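Local coordinates for protein ATP-dependent DNA helicase uvsW (Enterobacteria phage T4, PDB 1RIF) that couples ATP hydrolysis to 3'-5' translocation and unwinding of duplex DNA, driving branch migration of Holliday junctions in recombination-dependent repair and reorganization of stalled replication forks, at residues F29-D34 with I51-Y56; I162-T167 with V209-T214. The protein carries 1 engineered substitution. All blocks are in the same frame, centred on the assembly; numbering follows the deposited sequence.

Interaction 1 of 2, residues F29-D34 with I51-Y56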
ATOM      1  N   PHE A  29      15.618  10.071  -7.341  1.00 22.95           N
ATOM      2  CA  PHE A  29      14.453   9.196  -7.302  1.00 22.15           C
ATOM      3  C   PHE A  29      14.074   8.602  -8.657  1.00 22.55           C
ATOM      4  O   PHE A  29      12.917   8.637  -9.061  1.00 21.81           O
ATOM      5  CB  PHE A  29      13.260   9.945  -6.705  1.00 23.05           C
ATOM      6  CG  PHE A  29      13.389  10.195  -5.231  1.00 25.07           C
ATOM      7  CD1 PHE A  29      13.631  11.481  -4.743  1.00 26.10           C
ATOM      8  CD2 PHE A  29      13.291   9.135  -4.324  1.00 24.76           C
ATOM      9  CE1 PHE A  29      13.774  11.706  -3.364  1.00 26.15           C
ATOM     10  CE2 PHE A  29      13.433   9.347  -2.947  1.00 23.46           C
ATOM     11  CZ  PHE A  29      13.674  10.632  -2.465  1.00 25.28           C
ATOM     12  N   SER A  30      15.057   8.050  -9.355  1.00 20.77           N
ATOM     13  CA  SER A  30      14.818   7.433 -10.649  1.00 21.60           C
ATOM     14  C   SER A  30      15.612   6.139 -10.719  1.00 22.57           C
ATOM     15  O   SER A  30      16.520   5.903  -9.917  1.00 22.41           O
ATOM     16  CB  SER A  30      15.276   8.344 -11.787  1.00 21.15           C
ATOM     17  OG  SER A  30      16.666   8.181 -12.027  1.00 23.15           O
ATOM     18  N   PHE A  31      15.257   5.292 -11.675  1.00 22.25           N
ATOM     19  CA  PHE A  31      15.959   4.044 -11.865  1.00 21.25           C
ATOM     20  C   PHE A  31      15.775   3.591 -13.295  1.00 21.81           C
ATOM     21  O   PHE A  31      14.857   4.019 -13.989  1.00 20.41           O
ATOM     22  CB  PHE A  31      15.478   2.975 -10.869  1.00 22.54           C
ATOM     23  CG  PHE A  31      14.024   2.610 -10.998  1.00 23.58           C
ATOM     24  CD1 PHE A  31      13.617   1.630 -11.897  1.00 24.00           C
ATOM     25  CD2 PHE A  31      13.060   3.243 -10.208  1.00 23.53           C
ATOM     26  CE1 PHE A  31      12.267   1.284 -12.008  1.00 23.88           C
ATOM     27  CE2 PHE A  31      11.715   2.907 -10.311  1.00 21.34           C
ATOM     28  CZ  PHE A  31      11.316   1.928 -11.211  1.00 22.30           C
ATOM     29  N   GLU A  32      16.678   2.733 -13.732  1.00 22.36           N
ATOM     30  CA  GLU A  32      16.667   2.203 -15.078  1.00 22.15           C
ATOM     31  C   GLU A  32      15.539   1.190 -15.215  1.00 22.94           C
ATOM     32  O   GLU A  32      15.426   0.276 -14.403  1.00 23.05           O
ATOM     33  CB  GLU A  32      18.002   1.522 -15.321  1.00 25.15           C
ATOM     34  CG  GLU A  32      18.452   1.450 -16.743  1.00 29.29           C
ATOM     35  CD  GLU A  32      19.791   0.751 -16.852  1.00 32.64           C
ATOM     36  OE1 GLU A  32      19.811  -0.503 -16.848  1.00 31.86           O
ATOM     37  OE2 GLU A  32      20.819   1.464 -16.918  1.00 33.61           O
ATOM     38  N   ALA A  33      14.699   1.352 -16.234  1.00 22.21           N
ATOM     39  CA  ALA A  33      13.608   0.414 -16.465  1.00 23.06           C
ATOM     40  C   ALA A  33      14.174  -0.855 -17.111  1.00 23.86           C
ATOM     41  O   ALA A  33      14.953  -0.786 -18.060  1.00 25.20           O
ATOM     42  CB  ALA A  33      12.564   1.039 -17.370  1.00 21.66           C
ATOM     43  N   ASP A  34      13.788  -2.016 -16.600  1.00 24.75           N
ATOM     44  CA  ASP A  34      14.275  -3.268 -17.154  1.00 26.23           C
ATOM     45  C   ASP A  34      13.682  -3.487 -18.540  1.00 26.40           C
ATOM     46  O   ASP A  34      12.468  -3.484 -18.713  1.00 26.48           O
ATOM     47  CB  ASP A  34      13.901  -4.432 -16.227  1.00 30.09           C
ATOM     48  CG  ASP A  34      14.417  -5.774 -16.726  1.00 34.65           C
ATOM     49  OD1 ASP A  34      15.643  -5.901 -16.945  1.00 35.49           O
ATOM     50  OD2 ASP A  34      13.592  -6.708 -16.894  1.00 39.66           O
ATOM     51  N   ILE A  51      12.883   5.431 -15.134  1.00 19.53           N
ATOM     52  CA  ILE A  51      11.610   5.677 -14.486  1.00 20.48           C
ATOM     53  C   ILE A  51      11.841   6.725 -13.411  1.00 20.01           C
ATOM     54  O   ILE A  51      12.697   6.567 -12.549  1.00 20.71           O
ATOM     55  CB  ILE A  51      11.049   4.366 -13.898  1.00 21.12           C
ATOM     56  CG1 ILE A  51      10.556   3.487 -15.055  1.00 21.87           C
ATOM     57  CG2 ILE A  51       9.919   4.655 -12.908  1.00 22.80           C
ATOM     58  CD1 ILE A  51      10.275   2.068 -14.672  1.00 23.42           C
ATOM     59  N   ARG A  52      11.088   7.812 -13.503  1.00 21.86           N
ATOM     60  CA  ARG A  52      11.185   8.935 -12.573  1.00 22.37           C
ATOM     61  C   ARG A  52      10.015   8.918 -11.574  1.00 22.89           C
ATOM     62  O   ARG A  52       8.862   9.149 -11.947  1.00 22.58           O
ATOM     63  CB  ARG A  52      11.174  10.260 -13.368  1.00 23.04           C
ATOM     64  CG  ARG A  52      12.541  10.858 -13.769  1.00 25.19           C
ATOM     65  CD  ARG A  52      13.455   9.865 -14.437  1.00 25.61           C
ATOM     66  NE  ARG A  52      14.505  10.462 -15.273  1.00 25.20           N
ATOM     67  CZ  ARG A  52      15.560  11.167 -14.848  1.00 25.91           C
ATOM     68  NH1 ARG A  52      15.766  11.421 -13.562  1.00 23.03           N
ATOM     69  NH2 ARG A  52      16.452  11.590 -15.732  1.00 26.69           N
ATOM     70  N   LEU A  53      10.302   8.633 -10.308  1.00 21.92           N
ATOM     71  CA  LEU A  53       9.245   8.622  -9.298  1.00 23.78           C
ATOM     72  C   LEU A  53       8.905  10.062  -8.876  1.00 23.17           C
ATOM     73  O   LEU A  53       7.843  10.320  -8.326  1.00 23.69           O
ATOM     74  CB  LEU A  53       9.665   7.768  -8.087  1.00 22.48           C
ATOM     75  CG  LEU A  53       9.819   6.277  -8.418  1.00 22.98           C
ATOM     76  CD1 LEU A  53      10.340   5.488  -7.233  1.00 22.46           C
ATOM     77  CD2 LEU A  53       8.464   5.741  -8.850  1.00 24.48           C
ATOM     78  N   LEU A  54       9.815  10.995  -9.140  1.00 24.48           N
ATOM     79  CA  LEU A  54       9.588  12.406  -8.829  1.00 24.27           C
ATOM     80  C   LEU A  54       9.248  13.069 -10.175  1.00 25.06           C
ATOM     81  O   LEU A  54      10.128  13.255 -11.010  1.00 24.32           O
ATOM     82  CB  LEU A  54      10.862  13.037  -8.255  1.00 24.67           C
ATOM     83  CG  LEU A  54      10.746  14.294  -7.388  1.00 25.58           C
ATOM     84  CD1 LEU A  54      11.899  15.215  -7.721  1.00 24.48           C
ATOM     85  CD2 LEU A  54       9.413  15.002  -7.612  1.00 28.33           C
ATOM     86  N   ASP A  55       7.982  13.410 -10.396  1.00 24.56           N
ATOM     87  CA  ASP A  55       7.596  14.019 -11.660  1.00 25.69           C
ATOM     88  C   ASP A  55       7.902  15.521 -11.695  1.00 25.81           C
ATOM     89  O   ASP A  55       8.422  16.086 -10.733  1.00 24.48           O
ATOM     90  CB  ASP A  55       6.104  13.764 -11.943  1.00 25.96           C
ATOM     91  CG  ASP A  55       5.176  14.504 -10.984  1.00 26.74           C
ATOM     92  OD1 ASP A  55       5.676  15.212 -10.090  1.00 28.93           O
ATOM     93  OD2 ASP A  55       3.939  14.382 -11.126  1.00 26.88           O
ATOM     94  N   TYR A  56       7.598  16.165 -12.814  1.00 26.73           N
ATOM     95  CA  TYR A  56       7.855  17.596 -12.933  1.00 28.55           C
ATOM     96  C   TYR A  56       6.861  18.415 -12.123  1.00 29.05           C
ATOM     97  O   TYR A  56       7.021  19.625 -11.972  1.00 30.50           O
ATOM     98  CB  TYR A  56       7.828  18.027 -14.400  1.00 28.45           C
ATOM     99  CG  TYR A  56       9.032  17.558 -15.177  1.00 26.69           C
ATOM    100  CD1 TYR A  56       8.943  16.484 -16.060  1.00 26.28           C
ATOM    101  CD2 TYR A  56      10.268  18.184 -15.019  1.00 26.47           C
ATOM    102  CE1 TYR A  56      10.054  16.048 -16.774  1.00 27.29           C
ATOM    103  CE2 TYR A  56      11.386  17.757 -15.725  1.00 27.28           C
ATOM    104  CZ  TYR A  56      11.270  16.689 -16.602  1.00 25.61           C
ATOM    105  OH  TYR A  56      12.365  16.277 -17.317  1.00 27.10           O
TER
HETATM  106  O   HOH W   1      12.456  11.067 -10.651  1.00 26.38           O
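Residues 29-34 and 51-56 run antiparallel, end-to-end directions 162° apart, with Phe31 and Ile51 as a hydrogen-bonded pair and Ser30 and Arg52 as a non-hydrogen-bonded one. Ile51 N donates to Phe31 O at 2.7 Å, nearly along the C=O axis, and Phe31 N donates back to Ile51 O at 3.0 Å, in the carbonyl plane. Beyond the strand ends, Leu53 N reaches Phe29 O at 2.9 Å. A water lies within hydrogen-bonding distance of the same carbonyl and accepts from Leu54 N, which would give Phe29 O a second donor.

Phe31 and Ile51 project from the same sheet face and lie side by side. Phe31 holds CG in the crowded position between N and the carbonyl carbon (chi1 62°), which swings the ring over Ile51. Ile51 CB sits 3.9 Å from the ring centroid, 19° off the normal, a CH-pi contact. Its two branches spread under the rim: CD1 approaches Phe31 CE1 at 3.4 Å and CG2 approaches CZ. Leu53 CD1 meets the same ring at its edge, and Ala33 CB closes on Ile51 CD1 at 3.7 Å.

On the Ser30-Arg52 face, the arginine chain bends at chi2 and lays CD against Ser30 CB, 3.6 Å away. The polar ends find partners outside the two segments: Arg52 NH1 forms a salt bridge with Asp27, and Ser30 OG bonds Asp27 O and Arg50 NE. Phe31 and Leu53 also touch Gln271 of helix 269-276. Together the pairs make a two-stranded antiparallel ribbon, strands 30-32 and 50-52, within the UvsW N-terminal region.

Interaction 2 of 2, residues I162-T167 with V209-T214; sequences IIVPTT and VGTWQT
This contact is a parallel strand pairing in the seven-stranded sheet of the helicase ATP-binding domain, at the C-terminal ends of strands 159-163 and 207-210, where both chains turn toward helices. Ile162 pairs with Val209 and Ile163 with Gly210. Gly210 sits between two carbonyl-amide links: its N donates to Ile162 O at 3.0 Å (164° at the hydrogen), and its O accepts from Val164 N at 2.7 Å (163°). CA-H...O contacts reinforce the ladder, and the last of them, Thr211 CA to Val164 O at 3.2 Å, continues the close approach of the backbones to Thr211.

The two sheet faces pack differently. On one, Ile162 and Val209 lie side by side, with Val209 CG2 4.1 Å from Ile162 CB. On the other, where glycine offers no side chain, Ile163 meets Trp212 from the helix that follows. Ile163 CG2, anti to the backbone N, stands over the five-membered ring, 3.6 Å from its centroid and 10° off the normal: a CH-pi contact. CD1, with the chain extended at chi2, reaches the six-membered ring, 4.0 Å from Trp212 CZ2, so one branch serves each ring, the two side chains crossing at about a right angle.

At the turn, Thr211 occupies the N-cap position of the helix, and its CG2 presses on Thr166 C at 3.3 Å. A water donates to Val164 O and accepts from Trp212 N, bridging the diverging chains.

Strand 159-163 is flanked by strands 207-210 and 226-232, and Ile163 makes backbone bonds to Met230 and Asp232, the latter in the predicted DEAH box. Ile162 and Val164 pack on Met173 of helix 167-180, while Trp212 also touches Ser241 and Ile245 of helix 239-245.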
ATOM      1  N   ILE A 162      -8.446  -4.794  -1.209  1.00 15.00           N
ATOM      2  CA  ILE A 162      -7.481  -5.855  -0.997  1.00 14.79           C
ATOM      3  C   ILE A 162      -7.180  -6.454  -2.362  1.00 13.97           C
ATOM      4  O   ILE A 162      -8.084  -6.916  -3.047  1.00 14.56           O
ATOM      5  CB  ILE A 162      -8.049  -6.927  -0.054  1.00 15.88           C
ATOM      6  CG1 ILE A 162      -8.545  -6.255   1.228  1.00 16.00           C
ATOM      7  CG2 ILE A 162      -6.968  -7.967   0.288  1.00 15.13           C
ATOM      8  CD1 ILE A 162      -9.222  -7.198   2.172  1.00 20.62           C
ATOM      9  N   ILE A 163      -5.910  -6.426  -2.758  1.00 13.78           N
ATOM     10  CA  ILE A 163      -5.484  -6.956  -4.057  1.00 13.50           C
ATOM     11  C   ILE A 163      -4.782  -8.305  -3.870  1.00 13.38           C
ATOM     12  O   ILE A 163      -3.835  -8.415  -3.106  1.00 13.25           O
ATOM     13  CB  ILE A 163      -4.516  -5.953  -4.774  1.00 12.72           C
ATOM     14  CG1 ILE A 163      -5.188  -4.575  -4.890  1.00 14.95           C
ATOM     15  CG2 ILE A 163      -4.132  -6.472  -6.170  1.00 12.00           C
ATOM     16  CD1 ILE A 163      -4.322  -3.482  -5.542  1.00 16.24           C
ATOM     17  N   VAL A 164      -5.258  -9.335  -4.558  1.00 16.12           N
ATOM     18  CA  VAL A 164      -4.648 -10.656  -4.442  1.00 18.05           C
ATOM     19  C   VAL A 164      -4.125 -11.096  -5.808  1.00 19.33           C
ATOM     20  O   VAL A 164      -4.563 -10.584  -6.837  1.00 19.65           O
ATOM     21  CB  VAL A 164      -5.652 -11.722  -3.873  1.00 17.16           C
ATOM     22  CG1 VAL A 164      -6.083 -11.327  -2.466  1.00 16.88           C
ATOM     23  CG2 VAL A 164      -6.850 -11.886  -4.800  1.00 17.10           C
ATOM     24  N   PRO A 165      -3.171 -12.042  -5.831  1.00 20.11           N
ATOM     25  CA  PRO A 165      -2.612 -12.510  -7.103  1.00 20.63           C
ATOM     26  C   PRO A 165      -3.528 -13.204  -8.112  1.00 21.27           C
ATOM     27  O   PRO A 165      -3.291 -13.096  -9.317  1.00 23.03           O
ATOM     28  CB  PRO A 165      -1.432 -13.384  -6.668  1.00 20.67           C
ATOM     29  CG  PRO A 165      -1.790 -13.817  -5.293  1.00 22.62           C
ATOM     30  CD  PRO A 165      -2.431 -12.605  -4.687  1.00 19.70           C
ATOM     31  N   THR A 166      -4.574 -13.894  -7.658  1.00 20.02           N
ATOM     32  CA  THR A 166      -5.463 -14.590  -8.600  1.00 18.93           C
ATOM     33  C   THR A 166      -6.932 -14.546  -8.212  1.00 18.67           C
ATOM     34  O   THR A 166      -7.279 -14.238  -7.073  1.00 19.34           O
ATOM     35  CB  THR A 166      -5.092 -16.082  -8.743  1.00 18.61           C
ATOM     36  OG1 THR A 166      -5.392 -16.766  -7.518  1.00 18.61           O
ATOM     37  CG2 THR A 166      -3.613 -16.249  -9.055  1.00 18.46           C
ATOM     38  N   THR A 167      -7.793 -14.880  -9.167  1.00 19.95           N
ATOM     39  CA  THR A 167      -9.230 -14.895  -8.926  1.00 21.12           C
ATOM     40  C   THR A 167      -9.600 -15.929  -7.875  1.00 20.64           C
ATOM     41  O   THR A 167     -10.499 -15.710  -7.068  1.00 23.19           O
ATOM     42  CB  THR A 167     -10.016 -15.203 -10.213  1.00 24.59           C
ATOM     43  OG1 THR A 167      -9.996 -14.062 -11.080  1.00 26.61           O
ATOM     44  CG2 THR A 167     -11.458 -15.541  -9.881  1.00 25.74           C
ATOM     45  N   VAL A 209     -12.413  -6.887  -2.933  1.00 16.58           N
ATOM     46  CA  VAL A 209     -11.289  -7.768  -3.212  1.00 17.89           C
ATOM     47  C   VAL A 209     -11.144  -8.119  -4.688  1.00 16.44           C
ATOM     48  O   VAL A 209     -12.103  -8.538  -5.340  1.00 16.83           O
ATOM     49  CB  VAL A 209     -11.417  -9.078  -2.411  1.00 19.21           C
ATOM     50  CG1 VAL A 209     -10.203  -9.968  -2.666  1.00 18.22           C
ATOM     51  CG2 VAL A 209     -11.564  -8.762  -0.913  1.00 18.10           C
ATOM     52  N   GLY A 210      -9.932  -7.958  -5.203  1.00 17.26           N
ATOM     53  CA  GLY A 210      -9.683  -8.268  -6.596  1.00 16.71           C
ATOM     54  C   GLY A 210      -8.218  -8.494  -6.923  1.00 16.07           C
ATOM     55  O   GLY A 210      -7.353  -8.494  -6.047  1.00 14.25           O
ATOM     56  N   THR A 211      -7.945  -8.696  -8.203  1.00 15.01           N
ATOM     57  CA  THR A 211      -6.590  -8.930  -8.667  1.00 14.81           C
ATOM     58  C   THR A 211      -6.122  -7.664  -9.361  1.00 14.38           C
ATOM     59  O   THR A 211      -6.927  -6.780  -9.644  1.00 16.47           O
ATOM     60  CB  THR A 211      -6.554 -10.089  -9.678  1.00 15.37           C
ATOM     61  OG1 THR A 211      -7.350  -9.746 -10.813  1.00 16.51           O
ATOM     62  CG2 THR A 211      -7.112 -11.360  -9.061  1.00 15.68           C
ATOM     63  N   TRP A 212      -4.825  -7.577  -9.633  1.00 14.62           N
ATOM     64  CA  TRP A 212      -4.256  -6.418 -10.313  1.00 16.01           C
ATOM     65  C   TRP A 212      -4.850  -6.165 -11.690  1.00 17.94           C
ATOM     66  O   TRP A 212      -5.110  -5.020 -12.063  1.00 17.72           O
ATOM     67  CB  TRP A 212      -2.737  -6.574 -10.465  1.00 13.73           C
ATOM     68  CG  TRP A 212      -1.968  -6.094  -9.271  1.00 15.92           C
ATOM     69  CD1 TRP A 212      -1.303  -6.858  -8.355  1.00 11.31           C
ATOM     70  CD2 TRP A 212      -1.791  -4.730  -8.867  1.00 15.16           C
ATOM     71  NE1 TRP A 212      -0.718  -6.050  -7.405  1.00 14.73           N
ATOM     72  CE2 TRP A 212      -1.002  -4.740  -7.697  1.00 14.71           C
ATOM     73  CE3 TRP A 212      -2.224  -3.498  -9.385  1.00 15.18           C
ATOM     74  CZ2 TRP A 212      -0.631  -3.562  -7.032  1.00 16.21           C
ATOM     75  CZ3 TRP A 212      -1.856  -2.326  -8.727  1.00 15.64           C
ATOM     76  CH2 TRP A 212      -1.065  -2.369  -7.561  1.00 15.76           C
ATOM     77  N   GLN A 213      -5.063  -7.232 -12.454  1.00 22.41           N
ATOM     78  CA  GLN A 213      -5.584  -7.071 -13.805  1.00 24.04           C
ATOM     79  C   GLN A 213      -6.980  -6.462 -13.847  1.00 24.16           C
ATOM     80  O   GLN A 213      -7.319  -5.754 -14.789  1.00 24.61           O
ATOM     81  CB  GLN A 213      -5.551  -8.401 -14.567  1.00 27.17           C
ATOM     82  CG  GLN A 213      -6.678  -9.362 -14.281  1.00 32.50           C
ATOM     83  CD  GLN A 213      -6.770 -10.436 -15.348  1.00 34.67           C
ATOM     84  OE1 GLN A 213      -6.811 -10.126 -16.533  1.00 36.02           O
ATOM     85  NE2 GLN A 213      -6.801 -11.701 -14.935  1.00 36.30           N
ATOM     86  N   THR A 214      -7.789  -6.733 -12.830  1.00 23.48           N
ATOM     87  CA  THR A 214      -9.129  -6.165 -12.774  1.00 22.68           C
ATOM     88  C   THR A 214      -9.015  -4.728 -12.301  1.00 22.16           C
ATOM     89  O   THR A 214      -9.517  -3.807 -12.937  1.00 22.22           O
ATOM     90  CB  THR A 214     -10.020  -6.924 -11.782  1.00 22.04           C
ATOM     91  OG1 THR A 214     -10.327  -8.217 -12.313  1.00 22.84           O
ATOM     92  CG2 THR A 214     -11.312  -6.153 -11.526  1.00 22.99           C
TER
HETATM   93  O   HOH W   2      -3.106  -9.672  -9.075  1.00 19.15           O
HETATM   94  O   HOH W   3      -5.014 -12.512 -12.098  1.00 43.11           O

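Along the chain the contacts come in series: interaction 1 closes before interaction 2 opens. Their centres are 26 Å apart, their nearest atoms about 13 Å, and they share no sheet. Interaction 1 joins a separate two-stranded ribbon in the UvsW N-terminal region, whereas interaction 2 joins neighbouring strands inside the parallel sheet of the ATP-binding domain. Helix 269-276, which touches the 29-34/51-56 ribbon, leads into strand 278-280 at one border of that sheet, so the N-terminal region is packed against a late element of the motor domain. Only interaction 2 lies near predicted nucleotide-site residues: the side chain of Pro165 is about 8 Å from that of Arg141, an engineered substitution within the predicted ATP-binding stretch.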